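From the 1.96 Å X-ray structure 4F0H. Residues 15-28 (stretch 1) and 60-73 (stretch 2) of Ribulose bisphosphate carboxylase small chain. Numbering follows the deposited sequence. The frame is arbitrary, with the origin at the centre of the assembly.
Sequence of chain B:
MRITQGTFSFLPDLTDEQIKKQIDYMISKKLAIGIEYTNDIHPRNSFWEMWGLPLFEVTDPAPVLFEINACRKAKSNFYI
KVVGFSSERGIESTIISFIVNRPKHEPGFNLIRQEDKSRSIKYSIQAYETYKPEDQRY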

ATOM      1  N   THR B  15      48.611  -2.768 -36.663  1.00 10.73           N
ATOM      2  CA  THR B  15      49.183  -2.175 -37.889  1.00 15.40           C
ATOM      3  C   THR B  15      48.147  -2.282 -38.995  1.00 17.19           C
ATOM      4  O   THR B  15      47.157  -3.001 -38.828  1.00 14.45           O
ATOM      5  CB  THR B  15      50.416  -2.950 -38.368  1.00 15.69           C
ATOM      6  OG1 THR B  15      50.050  -4.325 -38.488  1.00 12.88           O
ATOM      7  CG2 THR B  15      51.566  -2.811 -37.347  1.00 11.69           C
ATOM      8  N   ASP B  16      48.352  -1.598 -40.121  1.00 16.49           N
ATOM      9  CA  ASP B  16      47.431  -1.793 -41.239  1.00 15.56           C
ATOM     10  C   ASP B  16      47.391  -3.232 -41.766  1.00 14.96           C
ATOM     11  O   ASP B  16      46.361  -3.662 -42.297  1.00 14.82           O
ATOM     12  CB  ASP B  16      47.726  -0.844 -42.407  1.00 16.25           C
ATOM     13  CG  ASP B  16      47.187   0.552 -42.182  1.00 18.39           C
ATOM     14  OD1 ASP B  16      47.237   1.364 -43.134  1.00 16.23           O
ATOM     15  OD2 ASP B  16      46.663   0.840 -41.100  1.00 14.56           O
ATOM     16  N   GLU B  17      48.500  -3.958 -41.664  1.00 15.27           N
ATOM     17  CA  GLU B  17      48.542  -5.372 -42.005  1.00 18.15           C
ATOM     18  C   GLU B  17      47.567  -6.164 -41.111  1.00 16.76           C
ATOM     19  O   GLU B  17      46.767  -6.935 -41.619  1.00 16.29           O
ATOM     20  CB  GLU B  17      49.974  -5.960 -41.942  1.00 21.84           C
ATOM     21  CG  GLU B  17      50.987  -5.350 -43.025  1.00 33.01           C
ATOM     22  CD  GLU B  17      51.238  -3.802 -42.832  1.00 36.64           C
ATOM     23  OE1 GLU B  17      51.321  -3.057 -43.850  1.00 37.91           O
ATOM     24  OE2 GLU B  17      51.336  -3.320 -41.664  1.00 37.00           O
ATOM     25  N   GLN B  18      47.648  -5.923 -39.794  1.00 11.84           N
ATOM     26  CA  GLN B  18      46.750  -6.509 -38.819  1.00 11.24           C
ATOM     27  C   GLN B  18      45.280  -6.179 -39.093  1.00  9.76           C
ATOM     28  O   GLN B  18      44.440  -7.085 -39.043  1.00 15.76           O
ATOM     29  CB  GLN B  18      47.170  -6.134 -37.398  1.00  6.78           C
ATOM     30  CG  GLN B  18      48.423  -6.848 -37.046  1.00  6.39           C
ATOM     31  CD  GLN B  18      48.950  -6.427 -35.725  1.00 13.00           C
ATOM     32  OE1 GLN B  18      49.156  -5.243 -35.465  1.00 15.12           O
ATOM     33  NE2 GLN B  18      49.131  -7.381 -34.854  1.00 15.30           N
ATOM     34  N   ILE B  19      44.993  -4.938 -39.488  1.00  6.32           N
ATOM     35  CA  ILE B  19      43.629  -4.536 -39.663  1.00  8.75           C
ATOM     36  C   ILE B  19      43.075  -5.327 -40.857  1.00 12.15           C
ATOM     37  O   ILE B  19      41.973  -5.909 -40.818  1.00 10.81           O
ATOM     38  CB  ILE B  19      43.550  -3.042 -39.890  1.00 10.34           C
ATOM     39  CG1 ILE B  19      43.821  -2.345 -38.550  1.00  7.77           C
ATOM     40  CG2 ILE B  19      42.179  -2.679 -40.444  1.00 10.50           C
ATOM     41  CD1 ILE B  19      43.977  -0.934 -38.649  1.00 12.15           C
ATOM     42  N   LYS B  20      43.896  -5.410 -41.885  1.00 11.80           N
ATOM     43  CA  LYS B  20      43.511  -6.040 -43.094  1.00 13.91           C
ATOM     44  C   LYS B  20      43.120  -7.509 -42.811  1.00 11.18           C
ATOM     45  O   LYS B  20      42.167  -7.998 -43.407  1.00  9.07           O
ATOM     46  CB  LYS B  20      44.679  -5.889 -44.080  1.00 18.21           C
ATOM     47  CG  LYS B  20      44.444  -6.410 -45.425  1.00 23.06           C
ATOM     48  CD  LYS B  20      44.879  -7.819 -45.535  1.00 25.89           C
ATOM     49  CE  LYS B  20      44.424  -8.408 -46.892  1.00 26.98           C
ATOM     50  NZ  LYS B  20      44.767  -9.866 -46.921  1.00 28.38           N
ATOM     51  N   LYS B  21      43.839  -8.192 -41.911  1.00  7.20           N
ATOM     52  CA  LYS B  21      43.520  -9.559 -41.630  1.00  8.29           C
ATOM     53  C   LYS B  21      42.201  -9.659 -40.825  1.00 13.80           C
ATOM     54  O   LYS B  21      41.467 -10.619 -41.025  1.00 14.41           O
ATOM     55  CB  LYS B  21      44.643 -10.321 -40.942  1.00 12.21           C
ATOM     56  CG  LYS B  21      45.972 -10.299 -41.728  1.00 16.08           C
ATOM     57  CD  LYS B  21      47.064 -11.167 -41.051  1.00 21.91           C
ATOM     58  CE  LYS B  21      48.449 -11.112 -41.826  1.00 24.51           C
ATOM     59  NZ  LYS B  21      49.073  -9.757 -41.998  1.00 29.76           N
ATOM     60  N   GLN B  22      41.909  -8.673 -39.951  1.00 11.26           N
ATOM     61  CA  GLN B  22      40.595  -8.603 -39.322  1.00 11.38           C
ATOM     62  C   GLN B  22      39.461  -8.337 -40.332  1.00 11.80           C
ATOM     63  O   GLN B  22      38.395  -8.912 -40.192  1.00 15.46           O
ATOM     64  CB  GLN B  22      40.547  -7.628 -38.143  1.00  7.63           C
ATOM     65  CG  GLN B  22      41.577  -7.850 -37.039  1.00 11.04           C
ATOM     66  CD  GLN B  22      41.467  -9.207 -36.439  1.00 12.29           C
ATOM     67  OE1 GLN B  22      40.359  -9.706 -36.149  1.00 15.24           O
ATOM     68  NE2 GLN B  22      42.615  -9.868 -36.309  1.00 16.92           N
ATOM     69  N   ILE B  23      39.672  -7.516 -41.344  1.00 12.73           N
ATOM     70  CA  ILE B  23      38.642  -7.377 -42.394  1.00 14.44           C
ATOM     71  C   ILE B  23      38.389  -8.735 -43.103  1.00 16.36           C
ATOM     72  O   ILE B  23      37.241  -9.146 -43.291  1.00 13.96           O
ATOM     73  CB  ILE B  23      39.037  -6.334 -43.453  1.00 16.76           C
ATOM     74  CG1 ILE B  23      39.449  -4.994 -42.843  1.00 17.89           C
ATOM     75  CG2 ILE B  23      37.908  -6.040 -44.382  1.00 14.65           C
ATOM     76  CD1 ILE B  23      38.728  -4.716 -41.595  1.00 21.25           C
ATOM     77  N   ASP B  24      39.468  -9.433 -43.493  1.00 12.94           N
ATOM     78  CA  ASP B  24      39.330 -10.795 -44.019  1.00 13.95           C
ATOM     79  C   ASP B  24      38.402 -11.675 -43.134  1.00 12.76           C
ATOM     80  O   ASP B  24      37.501 -12.358 -43.609  1.00 12.96           O
ATOM     81  CB  ASP B  24      40.714 -11.425 -44.141  1.00 11.56           C
ATOM     82  CG  ASP B  24      41.494 -10.916 -45.375  1.00 15.31           C
ATOM     83  OD1 ASP B  24      42.737 -10.895 -45.347  1.00 12.10           O
ATOM     84  OD2 ASP B  24      40.865 -10.529 -46.390  1.00 19.54           O
ATOM     85  N   TYR B  25      38.606 -11.643 -41.823  1.00 11.83           N
ATOM     86  CA  TYR B  25      37.808 -12.485 -40.975  1.00 10.38           C
ATOM     87  C   TYR B  25      36.318 -12.044 -41.088  1.00  8.66           C
ATOM     88  O   TYR B  25      35.394 -12.857 -41.300  1.00  2.39           O
ATOM     89  CB  TYR B  25      38.358 -12.399 -39.519  1.00 14.27           C
ATOM     90  CG  TYR B  25      37.356 -12.860 -38.469  1.00 17.39           C
ATOM     91  CD1 TYR B  25      37.197 -14.209 -38.149  1.00 17.14           C
ATOM     92  CD2 TYR B  25      36.571 -11.897 -37.778  1.00 19.48           C
ATOM     93  CE1 TYR B  25      36.236 -14.616 -37.185  1.00 21.24           C
ATOM     94  CE2 TYR B  25      35.617 -12.275 -36.821  1.00 22.18           C
ATOM     95  CZ  TYR B  25      35.448 -13.634 -36.540  1.00 22.63           C
ATOM     96  OH  TYR B  25      34.488 -13.950 -35.585  1.00 27.76           O
ATOM     97  N   MET B  26      36.094 -10.743 -40.928  1.00  7.96           N
ATOM     98  CA  MET B  26      34.739 -10.197 -41.048  1.00 12.57           C
ATOM     99  C   MET B  26      34.048 -10.632 -42.338  1.00 11.17           C
ATOM    100  O   MET B  26      32.862 -10.970 -42.348  1.00 12.59           O
ATOM    101  CB  MET B  26      34.753  -8.662 -40.914  1.00 10.18           C
ATOM    102  CG  MET B  26      35.488  -8.281 -39.620  1.00 14.52           C
ATOM    103  SD  MET B  26      35.559  -6.513 -39.378  1.00 17.28           S
ATOM    104  CE  MET B  26      33.850  -6.150 -39.298  1.00 17.54           C
ATOM    105  N   ILE B  27      34.809 -10.612 -43.425  1.00 12.91           N
ATOM    106  CA  ILE B  27      34.287 -10.939 -44.735  1.00 12.55           C
ATOM    107  C   ILE B  27      33.939 -12.402 -44.770  1.00 15.93           C
ATOM    108  O   ILE B  27      32.907 -12.783 -45.296  1.00 14.92           O
ATOM    109  CB  ILE B  27      35.286 -10.599 -45.833  1.00 14.74           C
ATOM    110  CG1 ILE B  27      35.492  -9.072 -45.981  1.00  9.96           C
ATOM    111  CG2 ILE B  27      34.843 -11.152 -47.212  1.00 15.83           C
ATOM    112  CD1 ILE B  27      36.488  -8.763 -47.091  1.00 15.85           C
ATOM    113  N   SER B  28      34.796 -13.233 -44.192  1.00 16.11           N
ATOM    114  CA  SER B  28      34.562 -14.651 -44.227  1.00 16.75           C
ATOM    115  C   SER B  28      33.329 -14.939 -43.387  1.00 16.92           C
ATOM    116  O   SER B  28      32.651 -15.897 -43.648  1.00 18.11           O
ATOM    117  CB  SER B  28      35.779 -15.375 -43.686  1.00 14.31           C
ATOM    118  OG  SER B  28      35.709 -15.286 -42.257  1.00 25.03           O
ATOM    119  N   ASP B  60      36.744  -7.797 -50.791  1.00 29.53           N
ATOM    120  CA  ASP B  60      38.154  -7.497 -50.794  1.00 26.98           C
ATOM    121  C   ASP B  60      38.411  -6.453 -49.694  1.00 26.04           C
ATOM    122  O   ASP B  60      37.713  -5.441 -49.613  1.00 26.15           O
ATOM    123  CB  ASP B  60      38.475  -6.941 -52.178  1.00 31.43           C
ATOM    124  CG  ASP B  60      39.804  -6.210 -52.244  1.00 35.20           C
ATOM    125  OD1 ASP B  60      40.772  -6.576 -51.557  1.00 35.41           O
ATOM    126  OD2 ASP B  60      39.876  -5.261 -53.042  1.00 37.77           O
ATOM    127  N   PRO B  61      39.442  -6.647 -48.873  1.00 22.26           N
ATOM    128  CA  PRO B  61      39.620  -5.671 -47.805  1.00 20.95           C
ATOM    129  C   PRO B  61      39.935  -4.225 -48.244  1.00 22.48           C
ATOM    130  O   PRO B  61      39.812  -3.321 -47.419  1.00 19.52           O
ATOM    131  CB  PRO B  61      40.787  -6.259 -46.972  1.00 21.69           C
ATOM    132  CG  PRO B  61      40.968  -7.655 -47.447  1.00 22.08           C
ATOM    133  CD  PRO B  61      40.513  -7.649 -48.886  1.00 23.06           C
ATOM    134  N   ALA B  62      40.324  -4.020 -49.510  1.00 22.56           N
ATOM    135  CA  ALA B  62      40.842  -2.713 -50.027  1.00 21.66           C
ATOM    136  C   ALA B  62      39.941  -1.484 -49.808  1.00 22.07           C
ATOM    137  O   ALA B  62      40.397  -0.451 -49.290  1.00 22.28           O
ATOM    138  CB  ALA B  62      41.172  -2.833 -51.519  1.00 17.24           C
ATOM    139  N   PRO B  63      38.672  -1.577 -50.245  1.00 21.11           N
ATOM    140  CA  PRO B  63      37.734  -0.481 -50.105  1.00 20.94           C
ATOM    141  C   PRO B  63      37.516  -0.135 -48.623  1.00 21.46           C
ATOM    142  O   PRO B  63      37.384   1.044 -48.261  1.00 19.77           O
ATOM    143  CB  PRO B  63      36.450  -1.033 -50.725  1.00 22.09           C
ATOM    144  CG  PRO B  63      36.926  -2.033 -51.723  1.00 21.78           C
ATOM    145  CD  PRO B  63      38.116  -2.679 -51.065  1.00 21.72           C
ATOM    146  N   VAL B  64      37.524  -1.147 -47.781  1.00 18.93           N
ATOM    147  CA  VAL B  64      37.368  -0.928 -46.372  1.00 17.32           C
ATOM    148  C   VAL B  64      38.598  -0.161 -45.817  1.00 18.80           C
ATOM    149  O   VAL B  64      38.430   0.854 -45.142  1.00 13.54           O
ATOM    150  CB  VAL B  64      37.217  -2.257 -45.673  1.00 15.46           C
ATOM    151  CG1 VAL B  64      37.112  -2.068 -44.144  1.00 10.69           C
ATOM    152  CG2 VAL B  64      36.022  -2.974 -46.229  1.00 17.59           C
ATOM    153  N   LEU B  65      39.812  -0.642 -46.112  1.00 13.95           N
ATOM    154  CA  LEU B  65      41.005   0.047 -45.661  1.00 17.02           C
ATOM    155  C   LEU B  65      41.089   1.460 -46.191  1.00 15.63           C
ATOM    156  O   LEU B  65      41.623   2.348 -45.530  1.00 15.08           O
ATOM    157  CB  LEU B  65      42.267  -0.723 -46.035  1.00 20.68           C
ATOM    158  CG  LEU B  65      42.517  -1.968 -45.194  1.00 24.18           C
ATOM    159  CD1 LEU B  65      43.543  -2.866 -45.878  1.00 26.29           C
ATOM    160  CD2 LEU B  65      43.033  -1.559 -43.859  1.00 23.22           C
ATOM    161  N   PHE B  66      40.508   1.699 -47.348  1.00 16.49           N
ATOM    162  CA  PHE B  66      40.590   3.009 -47.907  1.00 18.53           C
ATOM    163  C   PHE B  66      39.760   3.976 -47.123  1.00 17.65           C
ATOM    164  O   PHE B  66      40.207   5.103 -46.844  1.00 17.98           O
ATOM    165  CB  PHE B  66      40.121   3.038 -49.357  1.00 21.76           C
ATOM    166  CG  PHE B  66      40.064   4.424 -49.912  1.00 23.51           C
ATOM    167  CD1 PHE B  66      41.216   5.056 -50.311  1.00 25.10           C
ATOM    168  CD2 PHE B  66      38.842   5.099 -50.031  1.00 28.71           C
ATOM    169  CE1 PHE B  66      41.181   6.341 -50.814  1.00 25.87           C
ATOM    170  CE2 PHE B  66      38.779   6.404 -50.537  1.00 28.22           C
ATOM    171  CZ  PHE B  66      39.959   7.033 -50.926  1.00 27.47           C
ATOM    172  N   GLU B  67      38.521   3.576 -46.814  1.00 15.08           N
ATOM    173  CA  GLU B  67      37.680   4.371 -45.935  1.00 13.38           C
ATOM    174  C   GLU B  67      38.251   4.550 -44.558  1.00 13.12           C
ATOM    175  O   GLU B  67      38.091   5.599 -43.972  1.00 13.42           O
ATOM    176  CB  GLU B  67      36.335   3.754 -45.783  1.00 14.19           C
ATOM    177  CG  GLU B  67      35.586   3.675 -47.022  1.00 16.53           C
ATOM    178  CD  GLU B  67      35.293   5.036 -47.652  1.00 24.03           C
ATOM    179  OE1 GLU B  67      35.291   6.124 -46.981  1.00 25.72           O
ATOM    180  OE2 GLU B  67      35.063   5.005 -48.876  1.00 26.02           O
ATOM    181  N   ILE B  68      38.873   3.521 -44.001  1.00 14.24           N
ATOM    182  CA  ILE B  68      39.485   3.661 -42.667  1.00 14.08           C
ATOM    183  C   ILE B  68      40.534   4.788 -42.691  1.00 15.12           C
ATOM    184  O   ILE B  68      40.624   5.643 -41.793  1.00 11.48           O
ATOM    185  CB  ILE B  68      40.199   2.356 -42.240  1.00 14.61           C
ATOM    186  CG1 ILE B  68      39.182   1.213 -42.050  1.00 14.38           C
ATOM    187  CG2 ILE B  68      41.041   2.581 -40.972  1.00 13.76           C
ATOM    188  CD1 ILE B  68      39.850  -0.062 -41.516  1.00 16.12           C
ATOM    189  N   ASN B  69      41.302   4.810 -43.755  1.00 13.18           N
ATOM    190  CA  ASN B  69      42.353   5.790 -43.906  1.00 13.75           C
ATOM    191  C   ASN B  69      41.842   7.170 -44.244  1.00 12.13           C
ATOM    192  O   ASN B  69      42.344   8.181 -43.723  1.00 12.21           O
ATOM    193  CB  ASN B  69      43.439   5.239 -44.851  1.00 14.65           C
ATOM    194  CG  ASN B  69      44.397   4.327 -44.085  1.00 15.29           C
ATOM    195  OD1 ASN B  69      44.869   4.722 -43.060  1.00 16.78           O
ATOM    196  ND2 ASN B  69      44.581   3.093 -44.515  1.00 19.27           N
ATOM    197  N   ALA B  70      40.806   7.209 -45.074  1.00  8.46           N
ATOM    198  CA  ALA B  70      40.073   8.437 -45.286  1.00 11.55           C
ATOM    199  C   ALA B  70      39.501   8.965 -43.929  1.00 14.97           C
ATOM    200  O   ALA B  70      39.605  10.173 -43.601  1.00 11.68           O
ATOM    201  CB  ALA B  70      38.945   8.184 -46.315  1.00 12.16           C
ATOM    202  N   CYS B  71      38.933   8.065 -43.109  1.00 13.57           N
ATOM    203  CA  CYS B  71      38.408   8.550 -41.804  1.00 11.33           C
ATOM    204  C   CYS B  71      39.553   9.100 -40.905  1.00 11.56           C
ATOM    205  O   CYS B  71      39.422  10.192 -40.313  1.00 12.29           O
ATOM    206  CB  CYS B  71      37.615   7.493 -41.091  1.00  7.76           C
ATOM    207  SG  CYS B  71      36.742   8.162 -39.656  1.00 13.29           S
ATOM    208  N   ARG B  72      40.653   8.360 -40.814  1.00  9.89           N
ATOM    209  CA  ARG B  72      41.817   8.803 -40.027  1.00 10.65           C
ATOM    210  C   ARG B  72      42.307  10.177 -40.453  1.00 14.49           C
ATOM    211  O   ARG B  72      42.670  10.991 -39.596  1.00 16.92           O
ATOM    212  CB  ARG B  72      42.965   7.826 -40.192  1.00 10.28           C
ATOM    213  CG  ARG B  72      42.803   6.591 -39.341  1.00  9.61           C
ATOM    214  CD  ARG B  72      43.559   5.486 -39.981  1.00 13.38           C
ATOM    215  NE  ARG B  72      43.998   4.479 -39.029  1.00 12.02           N
ATOM    216  CZ  ARG B  72      44.631   3.353 -39.384  1.00 20.28           C
ATOM    217  NH1 ARG B  72      44.957   3.128 -40.652  1.00 15.67           N
ATOM    218  NH2 ARG B  72      44.981   2.449 -38.460  1.00 22.65           N
ATOM    219  N   LYS B  73      42.291  10.475 -41.758  1.00 15.43           N
ATOM    220  CA  LYS B  73      42.803  11.774 -42.156  1.00 18.01           C
ATOM    221  C   LYS B  73      41.832  12.865 -41.760  1.00 17.52           C
ATOM    222  O   LYS B  73      42.246  13.906 -41.234  1.00 18.78           O
ATOM    223  CB  LYS B  73      43.197  11.878 -43.639  1.00 20.46           C
ATOM    224  CG  LYS B  73      43.875  10.650 -44.187  1.00 30.34           C
ATOM    225  CD  LYS B  73      45.045  10.089 -43.292  1.00 35.53           C
ATOM    226  CE  LYS B  73      45.451   8.664 -43.745  1.00 37.13           C
ATOM    227  NZ  LYS B  73      45.743   7.682 -42.648  1.00 34.36           N
TER
HETATM  228  O   HOH W   1      47.191   0.848 -38.538  1.00 11.14           O

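Two helices, 16-28 and 61-73, pack with their axes 9.7 Å apart at closest approach and their N-to-C directions at 129°, so the start of each lies near the later part of the other. The contact buries 522 Å², both sides summed, and follows the helical repeat: Asp 16, Ile 19, Ile 23 and Ile 27 point toward the second helix, while Pro 61, Val 64, Leu 65, Ile 68 and Arg 72 point back.

The backbones come closest at Ile 23 and Pro 61, whose CA atoms are 5.8 Å apart. Ile 23 lays its CG2 against Pro 61 CA at 3.8 Å and Pro 61 CB at 3.9 Å, and the same side chain reaches the next turn, Ile 23 CG1 lying 4.0 Å from Val 64 CG1 and Ile 23 CG2 4.1 Å from it. One isoleucine thus spans two residues of the opposing helix. Pro 61, the most heavily covered residue in the contact, is also approached at its CG by Lys 20 CE at 3.6 Å and Asp 24 OD2 at 3.1 Å. Lys 20 and Asp 24 are themselves joined by a salt bridge, NZ to OD1, 2.8 Å, which holds the two side chains together beside the ring. Farther along, Ile 27 CD1 reaches the start of the second helix, 3.8 Å from Asp 60 N, where Asp 60 caps the helix through a weak bond from Ala 62 N to its OD1 at 3.3 Å.

Ile 19 repeats the spanning pattern. Its CG2 is a knob between two side chains, 3.7 Å from both Leu 65 CD2 and Ile 68 CD1. Leu 65 forks in turn: CD2 takes Ile 19, and CD1 lies 3.7 Å from Lys 20 CG, so the aliphatic part of the lysine serves as packing surface.

At the far end, polar groups take over. Arg 72 NH1 donates to Asp 16 OD2 at 2.9 Å and 166°, a salt bridge that meets the guanidinium at its edge, near its plane. Water 1 fills the space beside it, donating to Asp 16 OD2 at 2.6 Å and accepting from Arg 72 NH2 at 2.7 Å. Asn 69 steadies the arrangement: its OD1 accepts from Arg 72 NH1 at 2.9 Å, and its ND2 gives a weak bond to Asp 16 OD1 at 3.5 Å. Ile 19 CD1, 3.5 Å from Arg 72 NH2, brings the apolar packing right up to this charged cluster.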